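Local coordinates for putative iron-uptake ABC transport system,periplasmic iron-binding protein (Campylobacter jejuni, PDB 3E13), which binds ferric iron in the periplasm and probably hands it to an ABC transporter for uptake into the cell, at residues A59-L64 with I296-I301; E133-S138 with A183-A188; A141-T146 with N197-G202. All coordinates share one frame; numbering follows the deposited sequence.

How the contacts relate
From the N terminus, the chain first passes 59-64, at the start of helix 61-69, and contact 1 closes its longest loop only when 296-301 comes back against it. Contacts 2 and 3 are both nested inside that loop. They cross each other, because 133-138 and 141-146 come in turn before 183-188 and 197-202. Contact 2 sets strand 134-135 against helix 179-188, and contact 3 brings the starts of helices 142-155 and 198-205 together at the iron. Helix 142-155 also touches both other contacts: the T146 hydroxyl reaches D60 and S62 of contact 1, and the S144 hydroxyl reaches the carbonyl of S138 of contact 2.

Contact 1: A59-L64 with I296-I301; sequences ADISNL and IPVSKI
Two helix starts meet here: I61, the first residue of helix 61-69, lays its side chain against V298, the first of helix 298-302. The branch that does the touching is I61 CG1, which comes to 3.6 Å from V298 O and so lies against the backbone of the partner as much as against its side chain. The same CG1 is 4.0 Å from V298 CB. Beyond it, I61 CD1 comes to 4.2 Å from V298 CG2, and the two side chains cross at a slant. The first torsion of I61 explains this reach: CG1 stands opposite the backbone N (chi1 179°) and is carried out toward the other helix. The shorter branch, I61 CG2, reaches 4.1 Å from V298 O. No hydrogen bond joins the two segments; the meeting is van der Waals packing, partly against the carbonyl oxygen of V298.

In the fold, helix 61-69 follows strand 55-58, which pairs with strand 233-241; that strand and 97-109 run antiparallel, a pair consistent with the antiparallel hinge region of this protein. W96, just ahead of strand 97-109, packs on I61, L64 and S299 and so bridges both sides of the contact.

The start of helix 61-69 is held by its N-cap, D60. N63 N donates to D60 OD1 over 2.8 Å, approaching from above the carboxylate plane (41° out of it). The other oxygen, D60 OD2, is gripped by T146 OG1 of helix 142-155 and N234 ND2 of strand 233-241, and N234 OD1 takes the backbone N-H of I61. On the neighbouring helix P297 occupies the N-cap position, and its carbonyl oxygen receives a weak bond from K300 N, 3.0 Å away.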
loop_
_atom_site.group_PDB
_atom_site.type_symbol
_atom_site.label_atom_id
_atom_site.label_comp_id
_atom_site.label_asym_id
_atom_site.label_seq_id
_atom_site.Cartn_x
_atom_site.Cartn_y
_atom_site.Cartn_z
ATOM N N ALA A 59 3.886 -0.388 3.982
ATOM C CA ALA A 59 2.990 0.177 3.014
ATOM C C ALA A 59 1.851 -0.818 2.732
ATOM O O ALA A 59 1.306 -0.885 1.634
ATOM C CB ALA A 59 3.782 0.500 1.747
ATOM N N ASP A 60 1.515 -1.603 3.742
ATOM C CA ASP A 60 0.620 -2.750 3.568
ATOM C C ASP A 60 0.068 -3.268 4.874
ATOM O O ASP A 60 0.804 -3.468 5.863
ATOM C CB ASP A 60 1.377 -3.856 2.840
ATOM C CG ASP A 60 0.609 -5.099 2.731
ATOM O OD1 ASP A 60 1.088 -6.181 3.250
ATOM O OD2 ASP A 60 -0.467 -5.133 2.099
ATOM N N ILE A 61 -1.227 -3.536 4.890
ATOM C CA ILE A 61 -1.865 -4.136 6.077
ATOM C C ILE A 61 -1.278 -5.513 6.397
ATOM O O ILE A 61 -1.003 -5.803 7.562
ATOM C CB ILE A 61 -3.427 -4.241 5.966
ATOM C CG1 ILE A 61 -4.039 -4.910 7.218
ATOM C CG2 ILE A 61 -3.884 -4.987 4.681
ATOM C CD1 ILE A 61 -3.702 -4.269 8.549
ATOM N N SER A 62 -1.113 -6.339 5.370
ATOM C CA SER A 62 -0.800 -7.738 5.656
ATOM C C SER A 62 0.580 -7.907 6.279
ATOM O O SER A 62 0.764 -8.743 7.162
ATOM C CB SER A 62 -0.978 -8.630 4.407
ATOM O OG SER A 62 -2.327 -8.531 3.918
ATOM N N ASN A 63 1.515 -7.065 5.890
ATOM C CA ASN A 63 2.832 -7.045 6.504
ATOM C C ASN A 63 2.775 -6.732 8.008
ATOM O O ASN A 63 3.521 -7.268 8.782
ATOM C CB ASN A 63 3.751 -6.042 5.846
ATOM C CG ASN A 63 4.097 -6.384 4.412
ATOM O OD1 ASN A 63 4.379 -5.504 3.588
ATOM N ND2 ASN A 63 4.178 -7.725 4.105
ATOM N N LEU A 64 1.912 -5.800 8.408
ATOM C CA LEU A 64 1.713 -5.522 9.812
ATOM C C LEU A 64 1.133 -6.717 10.523
ATOM O O LEU A 64 1.567 -7.035 11.612
ATOM C CB LEU A 64 0.758 -4.314 9.999
ATOM C CG LEU A 64 1.416 -3.025 9.533
ATOM C CD1 LEU A 64 0.306 -2.009 9.242
ATOM C CD2 LEU A 64 2.420 -2.448 10.554
ATOM N N ILE A 296 -14.931 -3.935 3.480
ATOM C CA ILE A 296 -14.361 -5.000 4.285
ATOM C C ILE A 296 -13.290 -4.426 5.224
ATOM O O ILE A 296 -12.493 -3.566 4.814
ATOM C CB ILE A 296 -13.798 -6.097 3.364
ATOM C CG1 ILE A 296 -13.446 -7.346 4.205
ATOM C CG2 ILE A 296 -12.562 -5.618 2.638
ATOM C CD1 ILE A 296 -13.100 -8.529 3.308
ATOM N N PRO A 297 -13.226 -4.889 6.476
ATOM C CA PRO A 297 -12.137 -4.457 7.325
ATOM C C PRO A 297 -10.819 -4.951 6.777
ATOM O O PRO A 297 -10.723 -6.101 6.368
ATOM C CB PRO A 297 -12.461 -5.115 8.655
ATOM C CG PRO A 297 -13.891 -5.294 8.607
ATOM C CD PRO A 297 -14.179 -5.741 7.203
ATOM N N VAL A 298 -9.816 -4.099 6.809
ATOM C CA VAL A 298 -8.496 -4.495 6.279
ATOM C C VAL A 298 -7.919 -5.635 7.089
ATOM O O VAL A 298 -7.189 -6.472 6.538
ATOM C CB VAL A 298 -7.518 -3.287 6.158
ATOM C CG1 VAL A 298 -7.975 -2.345 5.080
ATOM C CG2 VAL A 298 -7.336 -2.560 7.441
ATOM N N SER A 299 -8.232 -5.693 8.390
ATOM C CA SER A 299 -7.813 -6.850 9.195
ATOM C C SER A 299 -8.342 -8.203 8.661
ATOM O O SER A 299 -7.614 -9.211 8.697
ATOM C CB SER A 299 -8.212 -6.662 10.667
ATOM O OG SER A 299 -9.618 -6.671 10.815
ATOM N N LYS A 300 -9.572 -8.223 8.181
ATOM C CA LYS A 300 -10.185 -9.425 7.601
ATOM C C LYS A 300 -9.499 -9.844 6.286
ATOM O O LYS A 300 -9.271 -11.036 6.053
ATOM C CB LYS A 300 -11.667 -9.202 7.354
ATOM C CG LYS A 300 -12.350 -10.464 6.807
ATOM C CD LYS A 300 -13.852 -10.342 6.621
ATOM C CE LYS A 300 -14.467 -11.653 6.089
ATOM N NZ LYS A 300 -14.132 -12.054 4.623
ATOM N N ILE A 301 -9.151 -8.883 5.445
ATOM C CA ILE A 301 -8.345 -9.174 4.245
ATOM C C ILE A 301 -7.089 -9.937 4.647
ATOM O O ILE A 301 -6.783 -10.993 4.104
ATOM C CB ILE A 301 -7.933 -7.893 3.512
ATOM C CG1 ILE A 301 -9.176 -7.174 2.975
ATOM C CG2 ILE A 301 -6.987 -8.224 2.362
ATOM C CD1 ILE A 301 -8.851 -5.762 2.440
#

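Contact 2: E133-S138 with A183-A188; sequences EIVMRS and ARQVFA
V135 of strand 134-135 packs against Q185 and V186 of helix 179-188, a piece of the alpha/beta layering in a solute-binding protein lobe. Strand 134-135 runs parallel to strand 193-197, and the helices that join them make a beta-alpha-beta type crossover, with helix 179-188 the last helix of the connection.

The contact between the segments is van der Waals packing. Q185 brings the end of its side chain against V135, with Q185 CD 3.7 Å from V135 CG1, and the two side chains pass obliquely. The glutamine gets there because its chain is stretched out beyond CG (chi2 -179°), which carries its end from the helix toward the strand. V186 makes a looser second touch, its CG2 lying on the side of the other methyl of V135. A194 of strand 193-197 touches both valines.

Polar bonds do not cross between the segments themselves. The helix keeps two i to i+4 bonds of its own, F187 N to A183 O at 2.9 Å and A188 N to R184 O at 2.8 Å. The strand is tied by backbone bonds from V135 to F193 and V195.

R137, just past the strand, forms a salt bridge through NH1 with OD1 of D179, the first residue of helix 179-188. Between the valines, V135 CG2 and V186 CG2 stand 4.5 Å apart.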
loop_
_atom_site.group_PDB
_atom_site.type_symbol
_atom_site.label_atom_id
_atom_site.label_comp_id
_atom_site.label_asym_id
_atom_site.label_seq_id
_atom_site.Cartn_x
_atom_site.Cartn_y
_atom_site.Cartn_z
ATOM N N GLU A 133 -2.677 -7.935 -22.542
ATOM C CA GLU A 133 -3.050 -6.516 -22.438
ATOM C C GLU A 133 -2.890 -5.947 -21.026
ATOM O O GLU A 133 -3.075 -4.733 -20.840
ATOM C CB GLU A 133 -4.494 -6.303 -22.905
ATOM C CG GLU A 133 -4.705 -6.550 -24.403
ATOM C CD GLU A 133 -6.158 -6.321 -24.836
ATOM O OE1 GLU A 133 -6.482 -6.343 -26.055
ATOM O OE2 GLU A 133 -6.995 -6.084 -23.949
ATOM N N ILE A 134 -2.500 -6.784 -20.084
ATOM C CA ILE A 134 -2.421 -6.398 -18.656
ATOM C C ILE A 134 -0.977 -6.398 -18.203
ATOM O O ILE A 134 -0.208 -7.266 -18.603
ATOM C CB ILE A 134 -3.193 -7.413 -17.799
ATOM C CG1 ILE A 134 -4.598 -7.659 -18.342
ATOM C CG2 ILE A 134 -3.215 -6.990 -16.322
ATOM C CD1 ILE A 134 -5.406 -6.506 -18.359
ATOM N N VAL A 135 -0.590 -5.469 -17.314
ATOM C CA VAL A 135 0.671 -5.572 -16.587
ATOM C C VAL A 135 0.424 -5.434 -15.069
ATOM O O VAL A 135 -0.424 -4.653 -14.626
ATOM C CB VAL A 135 1.748 -4.538 -17.061
ATOM C CG1 VAL A 135 2.277 -4.932 -18.449
ATOM C CG2 VAL A 135 1.182 -3.131 -17.141
ATOM N N MET A 136 1.201 -6.181 -14.301
ATOM C CA MET A 136 1.156 -6.160 -12.866
ATOM C C MET A 136 2.524 -6.552 -12.390
ATOM O O MET A 136 3.181 -7.384 -13.009
ATOM C CB MET A 136 0.114 -7.135 -12.329
ATOM C CG MET A 136 -0.103 -7.007 -10.816
ATOM S SD MET A 136 -1.470 -8.045 -10.223
ATOM C CE MET A 136 -0.607 -9.507 -9.785
ATOM N N ARG A 137 2.931 -5.967 -11.281
ATOM C CA ARG A 137 4.184 -6.334 -10.634
ATOM C C ARG A 137 4.138 -7.732 -10.021
ATOM O O ARG A 137 3.098 -8.415 -9.983
ATOM C CB ARG A 137 4.516 -5.329 -9.580
ATOM C CG ARG A 137 3.700 -5.401 -8.324
ATOM C CD ARG A 137 3.904 -4.255 -7.423
ATOM N NE ARG A 137 5.283 -4.138 -6.946
ATOM C CZ ARG A 137 5.803 -3.058 -6.373
ATOM N NH1 ARG A 137 5.089 -1.932 -6.219
ATOM N NH2 ARG A 137 7.048 -3.067 -5.969
ATOM N N SER A 138 5.296 -8.140 -9.505
ATOM C CA SER A 138 5.433 -9.475 -8.949
ATOM C C SER A 138 4.349 -9.826 -7.954
ATOM O O SER A 138 3.903 -8.996 -7.181
ATOM C CB SER A 138 6.772 -9.596 -8.236
ATOM O OG SER A 138 6.975 -10.951 -7.825
ATOM N N ALA A 183 3.153 1.579 -14.969
ATOM C CA ALA A 183 2.540 2.783 -15.528
ATOM C C ALA A 183 3.254 3.220 -16.818
ATOM O O ALA A 183 2.623 3.677 -17.779
ATOM C CB ALA A 183 2.610 3.926 -14.513
ATOM N N ARG A 184 4.570 3.134 -16.808
ATOM C CA ARG A 184 5.338 3.504 -17.999
ATOM C C ARG A 184 4.967 2.570 -19.148
ATOM O O ARG A 184 4.868 3.019 -20.304
ATOM C CB ARG A 184 6.847 3.447 -17.751
ATOM C CG ARG A 184 7.724 4.066 -18.890
ATOM C CD ARG A 184 9.197 3.596 -18.791
ATOM N NE ARG A 184 10.066 4.070 -19.883
ATOM C CZ ARG A 184 11.229 3.484 -20.270
ATOM N NH1 ARG A 184 11.703 2.382 -19.659
ATOM N NH2 ARG A 184 11.915 4.002 -21.291
ATOM N N GLN A 185 4.783 1.284 -18.869
ATOM C CA GLN A 185 4.373 0.362 -19.911
ATOM C C GLN A 185 3.056 0.781 -20.552
ATOM O O GLN A 185 2.899 0.691 -21.751
ATOM C CB GLN A 185 4.276 -1.056 -19.398
ATOM C CG GLN A 185 5.607 -1.685 -19.102
ATOM C CD GLN A 185 5.497 -3.127 -18.597
ATOM O OE1 GLN A 185 5.825 -4.110 -19.324
ATOM N NE2 GLN A 185 5.084 -3.281 -17.354
ATOM N N VAL A 186 2.135 1.327 -19.776
ATOM C CA VAL A 186 0.883 1.867 -20.321
ATOM C C VAL A 186 1.056 3.154 -21.127
ATOM O O VAL A 186 0.503 3.294 -22.221
ATOM C CB VAL A 186 -0.149 2.050 -19.158
ATOM C CG1 VAL A 186 -1.425 2.838 -19.609
ATOM C CG2 VAL A 186 -0.519 0.720 -18.649
ATOM N N PHE A 187 1.875 4.056 -20.595
ATOM C CA PHE A 187 2.273 5.258 -21.316
ATOM C C PHE A 187 2.861 4.900 -22.702
ATOM O O PHE A 187 2.520 5.530 -23.688
ATOM C CB PHE A 187 3.303 6.013 -20.495
ATOM C CG PHE A 187 3.992 7.089 -21.256
ATOM C CD1 PHE A 187 3.308 8.244 -21.567
ATOM C CD2 PHE A 187 5.317 6.959 -21.643
ATOM C CE1 PHE A 187 3.949 9.267 -22.277
ATOM C CE2 PHE A 187 5.944 7.953 -22.336
ATOM C CZ PHE A 187 5.249 9.101 -22.673
ATOM N N ALA A 188 3.720 3.880 -22.758
ATOM C CA ALA A 188 4.523 3.516 -23.923
ATOM C C ALA A 188 3.738 2.657 -24.917
ATOM O O ALA A 188 4.221 2.386 -26.011
ATOM C CB ALA A 188 5.752 2.768 -23.452
#

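Contact 3: A141-T146 with N197-G202; sequences APYSKT and NTYYIG. With FE (Fe (III) ion), chain B.
Y143 reaches across to N197, Y199 and Y200 and ends on the iron. From CB, on the first turn of helix 142-155, the side chain leaves with CG opposite its own carbonyl carbon (chi1 -48°), which aims the ring at the other segment. From CG and CD2 onward the ring runs beneath the amide of N197, whose ND2 sits over the ring centre, 3.2 Å above its plane, the amide turned 56° from it. The closest approach is at Y143 CE2, 3.3 Å from N197 ND2; CE2 also touches CE2 of Y200, while CE1 lies on the side of A59. Y143 CZ is already 3.0 Å from the iron.

The site they build is the iron-binding cleft of a two-lobed, type 2 periplasmic binding protein, with Y199 and Y200 at the start of helix 198-205. Y199 CE1 sits over the centre of the Y200 ring, and Y200 OH lies in plane at the edge of the Y143 ring.

At the tip, Y143 OH bonds the iron at 2.0 Å, as does Y200 OH at 2.0 Å, and Y199 OH at 2.1 Å. H11 and Y12 complete the five ligands. Y143 OH and Y199 OH lie only 2.9 Å apart because they share the metal, and are not hydrogen-bonded. Besides the ferric ion, Y199 OH is held by N197 ND2, which donates to it over 2.9 Å, nearly straight (162°) and in the amide plane.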
loop_
_atom_site.group_PDB
_atom_site.type_symbol
_atom_site.label_atom_id
_atom_site.label_comp_id
_atom_site.label_asym_id
_atom_site.label_seq_id
_atom_site.Cartn_x
_atom_site.Cartn_y
_atom_site.Cartn_z
ATOM N N ALA A 141 5.096 -9.083 -4.282
ATOM C CA ALA A 141 4.954 -7.731 -3.741
ATOM C C ALA A 141 3.785 -7.652 -2.783
ATOM O O ALA A 141 2.728 -8.235 -3.091
ATOM C CB ALA A 141 4.711 -6.738 -4.845
ATOM N N PRO A 142 3.955 -6.954 -1.658
ATOM C CA PRO A 142 2.842 -6.781 -0.702
ATOM C C PRO A 142 1.539 -6.345 -1.364
ATOM O O PRO A 142 0.504 -6.906 -1.015
ATOM C CB PRO A 142 3.367 -5.748 0.283
ATOM C CG PRO A 142 4.900 -5.990 0.279
ATOM C CD PRO A 142 5.217 -6.384 -1.138
ATOM N N TYR A 143 1.578 -5.382 -2.267
ATOM C CA TYR A 143 0.313 -4.925 -2.899
ATOM C C TYR A 143 -0.386 -6.055 -3.641
ATOM O O TYR A 143 -1.593 -6.179 -3.565
ATOM C CB TYR A 143 0.485 -3.761 -3.851
ATOM C CG TYR A 143 1.328 -2.630 -3.283
ATOM C CD1 TYR A 143 1.308 -2.283 -1.921
ATOM C CD2 TYR A 143 2.106 -1.860 -4.112
ATOM C CE1 TYR A 143 2.109 -1.287 -1.457
ATOM C CE2 TYR A 143 2.875 -0.821 -3.643
ATOM C CZ TYR A 143 2.842 -0.510 -2.308
ATOM O OH TYR A 143 3.688 0.438 -1.780
ATOM N N SER A 144 0.387 -6.957 -4.243
ATOM C CA SER A 144 -0.190 -8.042 -5.014
ATOM C C SER A 144 -0.746 -9.100 -4.101
ATOM O O SER A 144 -1.840 -9.623 -4.355
ATOM C CB SER A 144 0.873 -8.720 -5.922
ATOM O OG SER A 144 1.434 -7.819 -6.843
ATOM N N LYS A 145 0.005 -9.431 -3.055
ATOM C CA LYS A 145 -0.411 -10.432 -2.062
ATOM C C LYS A 145 -1.700 -9.980 -1.373
ATOM O O LYS A 145 -2.622 -10.758 -1.231
ATOM C CB LYS A 145 0.666 -10.655 -1.054
ATOM C CG LYS A 145 1.822 -11.368 -1.664
ATOM C CD LYS A 145 2.860 -11.750 -0.681
ATOM C CE LYS A 145 3.587 -10.588 -0.128
ATOM N NZ LYS A 145 4.810 -11.030 0.732
ATOM N N THR A 146 -1.772 -8.719 -0.986
ATOM C CA THR A 146 -2.930 -8.220 -0.282
ATOM C C THR A 146 -4.141 -8.066 -1.176
ATOM O O THR A 146 -5.239 -8.368 -0.755
ATOM C CB THR A 146 -2.595 -6.948 0.480
ATOM O OG1 THR A 146 -1.643 -7.297 1.517
ATOM C CG2 THR A 146 -3.840 -6.358 1.164
ATOM N N ASN A 197 -1.333 1.521 -7.564
ATOM C CA ASN A 197 -1.899 2.326 -6.497
ATOM C C ASN A 197 -2.065 3.774 -6.961
ATOM O O ASN A 197 -1.312 4.320 -7.794
ATOM C CB ASN A 197 -1.036 2.315 -5.236
ATOM C CG ASN A 197 -1.053 0.996 -4.492
ATOM O OD1 ASN A 197 -1.983 0.167 -4.634
ATOM N ND2 ASN A 197 -0.026 0.793 -3.653
ATOM N N THR A 198 -3.105 4.403 -6.446
ATOM C CA THR A 198 -3.473 5.727 -6.858
ATOM C C THR A 198 -2.391 6.779 -6.653
ATOM O O THR A 198 -2.184 7.661 -7.513
ATOM C CB THR A 198 -4.713 6.198 -6.079
ATOM O OG1 THR A 198 -4.594 5.848 -4.675
ATOM C CG2 THR A 198 -6.007 5.564 -6.562
ATOM N N TYR A 199 -1.721 6.730 -5.500
ATOM C CA TYR A 199 -0.749 7.772 -5.157
ATOM C C TYR A 199 0.390 7.854 -6.157
ATOM O O TYR A 199 0.954 8.893 -6.371
ATOM C CB TYR A 199 -0.239 7.648 -3.709
ATOM C CG TYR A 199 0.389 6.343 -3.417
ATOM C CD1 TYR A 199 1.735 6.148 -3.652
ATOM C CD2 TYR A 199 -0.378 5.273 -2.967
ATOM C CE1 TYR A 199 2.299 4.932 -3.465
ATOM C CE2 TYR A 199 0.191 4.036 -2.765
ATOM C CZ TYR A 199 1.522 3.875 -2.993
ATOM O OH TYR A 199 2.119 2.628 -2.828
ATOM N N TYR A 200 0.731 6.728 -6.796
ATOM C CA TYR A 200 1.798 6.794 -7.804
ATOM C C TYR A 200 1.426 7.703 -8.964
ATOM O O TYR A 200 2.316 8.332 -9.547
ATOM C CB TYR A 200 2.178 5.405 -8.374
ATOM C CG TYR A 200 2.873 4.547 -7.322
ATOM C CD1 TYR A 200 4.098 4.912 -6.822
ATOM C CD2 TYR A 200 2.300 3.349 -6.860
ATOM C CE1 TYR A 200 4.746 4.131 -5.854
ATOM C CE2 TYR A 200 2.898 2.607 -5.890
ATOM C CZ TYR A 200 4.113 2.977 -5.388
ATOM O OH TYR A 200 4.755 2.257 -4.446
ATOM N N ILE A 201 0.134 7.782 -9.325
ATOM C CA ILE A 201 -0.280 8.677 -10.411
ATOM C C ILE A 201 0.004 10.121 -10.002
ATOM O O ILE A 201 0.509 10.909 -10.796
ATOM C CB ILE A 201 -1.787 8.483 -10.795
ATOM C CG1 ILE A 201 -1.984 7.054 -11.281
ATOM C CG2 ILE A 201 -2.239 9.540 -11.804
ATOM C CD1 ILE A 201 -3.406 6.674 -11.512
ATOM N N GLY A 202 -0.274 10.464 -8.745
ATOM C CA GLY A 202 0.110 11.755 -8.240
ATOM C C GLY A 202 1.575 12.042 -8.158
ATOM O O GLY A 202 2.010 13.143 -8.479
HETATM FE FE FE B . 4.137 2.207 -2.584
#